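Long-range contact in cellulase IBT99 (Metagenomes, PDB 6WBT), which probably hydrolyses 6-phospho-alpha-glucosides as a family 4 glycosidase that uses NAD and a metal ion, here manganese, as cofactors: residues Met93-His104 and Lys426-Asn435. Numbering follows the deposited sequence.
Sequences MRVKDEQICLKH and KLLDDMIEAN. With G6P (6-O-phosphono-alpha-D-glucopyranose), chain F.
The side chain of Ile100 fits as a knob into a hole on helix 426-434, formed by Leu427, Asp430, Met431 and Ala434, where the last helix of the chain packs nearly antiparallel (152°) against helix 93-103 of the Rossmann-type, NAD-binding part of this family 4 glycosidase. Outward from the backbone, the isoleucine meets Met431 first, its CB lying 4.0 Å from Met431 CE. From there the side chain forks: CG2, placed anti to the backbone N by the first torsion, meets Asp430 CB, Met431 CE and Leu427 CD2, while CG1 carries CD1 on to Ala434 CB at 3.7 Å. Met431, a selenomethionine like Met93, runs alongside Ile100, pointing the other way, and ends with CE against Cys101 SG.

At one end of the contact, Met93 CE lies 3.3 Å from Ala434 O; nearby, Asn435 ND2 bonds back to Met431 O, and Arg122 forms a salt bridge with Asp97 OD2 and hydrogen-bonds Asn435 OD1. On another side of helix 93-103, extended Arg94 donates through NH1 to the G6P phosphate, so the helix joins this packing to the sugar pocket. At the far end, Leu427 CD2 touches His104 CD2, and His104 NE2 donates to Asp430 OD2, modelled at 2.5 Å though the exact length is uncertain, with ring and carboxylate planes 53° apart.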
# COMPACT_ATOMS: atom_id res chain seq x y z
N MSE A 93 -31.94 -9.09 -26.58
CA MSE A 93 -31.44 -9.67 -25.34
C MSE A 93 -31.52 -8.68 -24.19
O MSE A 93 -31.53 -9.07 -23.02
CB MSE A 93 -30.00 -10.15 -25.52
CG MSE A 93 -29.88 -11.45 -26.29
SE MSE A 93 -30.93 -12.88 -25.48
CE MSE A 93 -30.23 -12.79 -23.66
N ARG A 94 -31.59 -7.38 -24.52
CA ARG A 94 -31.69 -6.37 -23.48
C ARG A 94 -33.03 -6.44 -22.76
O ARG A 94 -33.09 -6.35 -21.53
CB ARG A 94 -31.48 -4.98 -24.07
CG ARG A 94 -31.64 -3.86 -23.06
CD ARG A 94 -31.38 -2.49 -23.67
NE ARG A 94 -31.58 -1.43 -22.69
CZ ARG A 94 -31.36 -0.14 -22.93
NH1 ARG A 94 -30.93 0.25 -24.12
NH2 ARG A 94 -31.57 0.75 -21.97
N VAL A 95 -34.13 -6.61 -23.52
CA VAL A 95 -35.44 -6.69 -22.89
C VAL A 95 -35.58 -8.00 -22.12
O VAL A 95 -36.35 -8.08 -21.16
CB VAL A 95 -36.56 -6.52 -23.94
CG1 VAL A 95 -36.31 -5.28 -24.77
CG2 VAL A 95 -36.67 -7.76 -24.82
N LYS A 96 -34.85 -9.04 -22.53
CA LYS A 96 -34.91 -10.30 -21.80
C LYS A 96 -34.14 -10.22 -20.49
O LYS A 96 -34.52 -10.87 -19.51
CB LYS A 96 -34.38 -11.44 -22.67
CG LYS A 96 -34.69 -12.83 -22.12
CD LYS A 96 -36.18 -12.99 -21.89
CE LYS A 96 -36.50 -14.33 -21.23
NZ LYS A 96 -37.95 -14.46 -20.92
N ASP A 97 -33.05 -9.44 -20.46
CA ASP A 97 -32.34 -9.23 -19.21
C ASP A 97 -33.18 -8.42 -18.23
O ASP A 97 -33.22 -8.72 -17.04
CB ASP A 97 -31.00 -8.53 -19.48
CG ASP A 97 -30.08 -9.35 -20.36
OD1 ASP A 97 -30.43 -10.50 -20.68
OD2 ASP A 97 -29.01 -8.83 -20.74
N GLU A 98 -33.85 -7.37 -18.72
CA GLU A 98 -34.66 -6.54 -17.85
C GLU A 98 -35.89 -7.29 -17.34
O GLU A 98 -36.31 -7.09 -16.19
CB GLU A 98 -35.08 -5.26 -18.59
CG GLU A 98 -33.93 -4.33 -18.91
CD GLU A 98 -34.32 -3.24 -19.89
OE1 GLU A 98 -35.10 -3.53 -20.82
OE2 GLU A 98 -33.85 -2.09 -19.72
N GLN A 99 -36.46 -8.16 -18.17
CA GLN A 99 -37.66 -8.89 -17.75
C GLN A 99 -37.32 -9.97 -16.72
O GLN A 99 -38.11 -10.22 -15.80
CB GLN A 99 -38.35 -9.51 -18.96
CG GLN A 99 -39.21 -8.53 -19.75
CD GLN A 99 -39.97 -9.20 -20.87
OE1 GLN A 99 -41.12 -8.86 -21.15
NE2 GLN A 99 -39.33 -10.15 -21.54
N ILE A 100 -36.17 -10.63 -16.87
CA ILE A 100 -35.78 -11.66 -15.92
C ILE A 100 -35.52 -11.06 -14.55
O ILE A 100 -35.86 -11.65 -13.52
CB ILE A 100 -34.56 -12.44 -16.45
CG1 ILE A 100 -34.97 -13.36 -17.60
CG2 ILE A 100 -33.90 -13.24 -15.34
CD1 ILE A 100 -33.84 -14.19 -18.15
N CYS A 101 -34.93 -9.86 -14.51
CA CYS A 101 -34.66 -9.20 -13.23
C CYS A 101 -35.96 -8.80 -12.54
O CYS A 101 -36.15 -9.06 -11.35
CB CYS A 101 -33.77 -7.99 -13.45
SG CYS A 101 -32.11 -8.37 -14.06
N LEU A 102 -36.87 -8.16 -13.28
CA LEU A 102 -38.14 -7.75 -12.69
C LEU A 102 -38.99 -8.94 -12.28
O LEU A 102 -39.81 -8.84 -11.37
CB LEU A 102 -38.91 -6.86 -13.66
CG LEU A 102 -38.23 -5.55 -14.06
CD1 LEU A 102 -39.11 -4.75 -15.01
CD2 LEU A 102 -37.87 -4.72 -12.84
N LYS A 103 -38.80 -10.09 -12.94
CA LYS A 103 -39.47 -11.31 -12.52
C LYS A 103 -39.01 -11.77 -11.14
O LYS A 103 -39.77 -12.46 -10.45
CB LYS A 103 -39.23 -12.41 -13.56
CG LYS A 103 -40.01 -13.70 -13.32
CD LYS A 103 -39.08 -14.83 -12.90
CE LYS A 103 -39.85 -16.13 -12.71
NZ LYS A 103 -38.95 -17.26 -12.35
N HIS A 104 -37.80 -11.40 -10.73
CA HIS A 104 -37.29 -11.73 -9.41
C HIS A 104 -37.30 -10.54 -8.46
O HIS A 104 -36.68 -10.60 -7.39
CB HIS A 104 -35.87 -12.30 -9.52
CG HIS A 104 -35.81 -13.64 -10.18
ND1 HIS A 104 -35.93 -14.82 -9.48
CD2 HIS A 104 -35.64 -13.99 -11.48
CE1 HIS A 104 -35.84 -15.84 -10.32
NE2 HIS A 104 -35.67 -15.36 -11.53
N LYS A 426 -30.98 -17.89 -8.23
CA LYS A 426 -32.14 -17.99 -9.11
C LYS A 426 -32.03 -17.04 -10.30
O LYS A 426 -32.49 -17.36 -11.40
CB LYS A 426 -33.42 -17.73 -8.33
CG LYS A 426 -33.79 -18.84 -7.36
CD LYS A 426 -34.63 -18.33 -6.20
CE LYS A 426 -35.92 -17.68 -6.69
NZ LYS A 426 -36.73 -17.17 -5.55
N LEU A 427 -31.42 -15.87 -10.09
CA LEU A 427 -31.18 -14.95 -11.20
C LEU A 427 -30.04 -15.43 -12.09
O LEU A 427 -30.13 -15.32 -13.32
CB LEU A 427 -30.89 -13.55 -10.66
CG LEU A 427 -32.09 -12.60 -10.61
CD1 LEU A 427 -31.76 -11.37 -9.79
CD2 LEU A 427 -32.52 -12.21 -12.02
N LEU A 428 -28.97 -15.96 -11.49
CA LEU A 428 -27.84 -16.44 -12.28
C LEU A 428 -28.25 -17.59 -13.19
O LEU A 428 -27.98 -17.57 -14.40
CB LEU A 428 -26.70 -16.86 -11.36
CG LEU A 428 -25.46 -17.44 -12.05
CD1 LEU A 428 -24.84 -16.42 -12.99
CD2 LEU A 428 -24.44 -17.91 -11.02
N ASP A 429 -28.91 -18.61 -12.62
CA ASP A 429 -29.35 -19.74 -13.43
C ASP A 429 -30.34 -19.32 -14.51
O ASP A 429 -30.38 -19.93 -15.58
CB ASP A 429 -29.97 -20.81 -12.53
CG ASP A 429 -28.95 -21.47 -11.62
OD1 ASP A 429 -27.76 -21.51 -11.99
OD2 ASP A 429 -29.34 -21.96 -10.54
N ASP A 430 -31.15 -18.29 -14.24
CA ASP A 430 -32.03 -17.76 -15.28
C ASP A 430 -31.24 -17.11 -16.41
O ASP A 430 -31.68 -17.14 -17.56
CB ASP A 430 -33.01 -16.77 -14.68
CG ASP A 430 -34.30 -17.42 -14.21
OD1 ASP A 430 -34.81 -18.31 -14.93
OD2 ASP A 430 -34.80 -17.06 -13.13
N MSE A 431 -30.08 -16.53 -16.10
CA MSE A 431 -29.25 -15.89 -17.11
C MSE A 431 -28.42 -16.92 -17.87
O MSE A 431 -28.03 -16.69 -19.01
CB MSE A 431 -28.34 -14.85 -16.47
CG MSE A 431 -29.08 -13.71 -15.79
SE MSE A 431 -30.30 -12.77 -16.98
CE MSE A 431 -30.76 -11.27 -15.82
N ILE A 432 -28.16 -18.06 -17.23
CA ILE A 432 -27.42 -19.13 -17.90
C ILE A 432 -28.22 -19.66 -19.08
O ILE A 432 -27.67 -19.87 -20.17
CB ILE A 432 -27.08 -20.26 -16.90
CG1 ILE A 432 -26.18 -19.73 -15.78
CG2 ILE A 432 -26.41 -21.42 -17.61
CD1 ILE A 432 -24.79 -19.35 -16.24
N GLU A 433 -29.52 -19.88 -18.89
CA GLU A 433 -30.36 -20.40 -19.96
C GLU A 433 -30.67 -19.34 -21.01
O GLU A 433 -30.62 -19.62 -22.22
CB GLU A 433 -31.67 -20.95 -19.37
CG GLU A 433 -31.57 -22.39 -18.90
CD GLU A 433 -31.47 -23.37 -20.05
OE1 GLU A 433 -31.90 -23.02 -21.17
OE2 GLU A 433 -30.97 -24.49 -19.83
N ALA A 434 -30.98 -18.11 -20.59
CA ALA A 434 -31.34 -17.06 -21.54
C ALA A 434 -30.16 -16.63 -22.40
O ALA A 434 -30.38 -16.04 -23.46
CB ALA A 434 -31.91 -15.85 -20.80
N ASN A 435 -28.93 -16.91 -21.97
CA ASN A 435 -27.73 -16.51 -22.70
C ASN A 435 -26.96 -17.70 -23.26
O ASN A 435 -25.76 -17.59 -23.52
CB ASN A 435 -26.83 -15.67 -21.80
CG ASN A 435 -27.44 -14.33 -21.44
OD1 ASN A 435 -27.07 -13.30 -22.01
ND2 ASN A 435 -28.38 -14.34 -20.51
C1 G6P F . -26.39 7.37 -21.35
C2 G6P F . -25.68 6.22 -20.65
C3 G6P F . -25.80 4.93 -21.45
C4 G6P F . -27.26 4.66 -21.82
C5 G6P F . -27.82 5.89 -22.52
C6 G6P F . -29.27 5.69 -22.97
O1 G6P F . -25.71 7.67 -22.58
O2 G6P F . -24.30 6.54 -20.47
O3 G6P F . -25.29 3.83 -20.68
O4 G6P F . -27.34 3.52 -22.68
O5 G6P F . -27.74 7.01 -21.64
O6 G6P F . -29.70 4.35 -22.74
P G6P F . -31.05 3.81 -23.43
O1P G6P F . -31.70 2.97 -22.36
O2P G6P F . -30.57 3.05 -24.64
O3P G6P F . -31.80 5.08 -23.77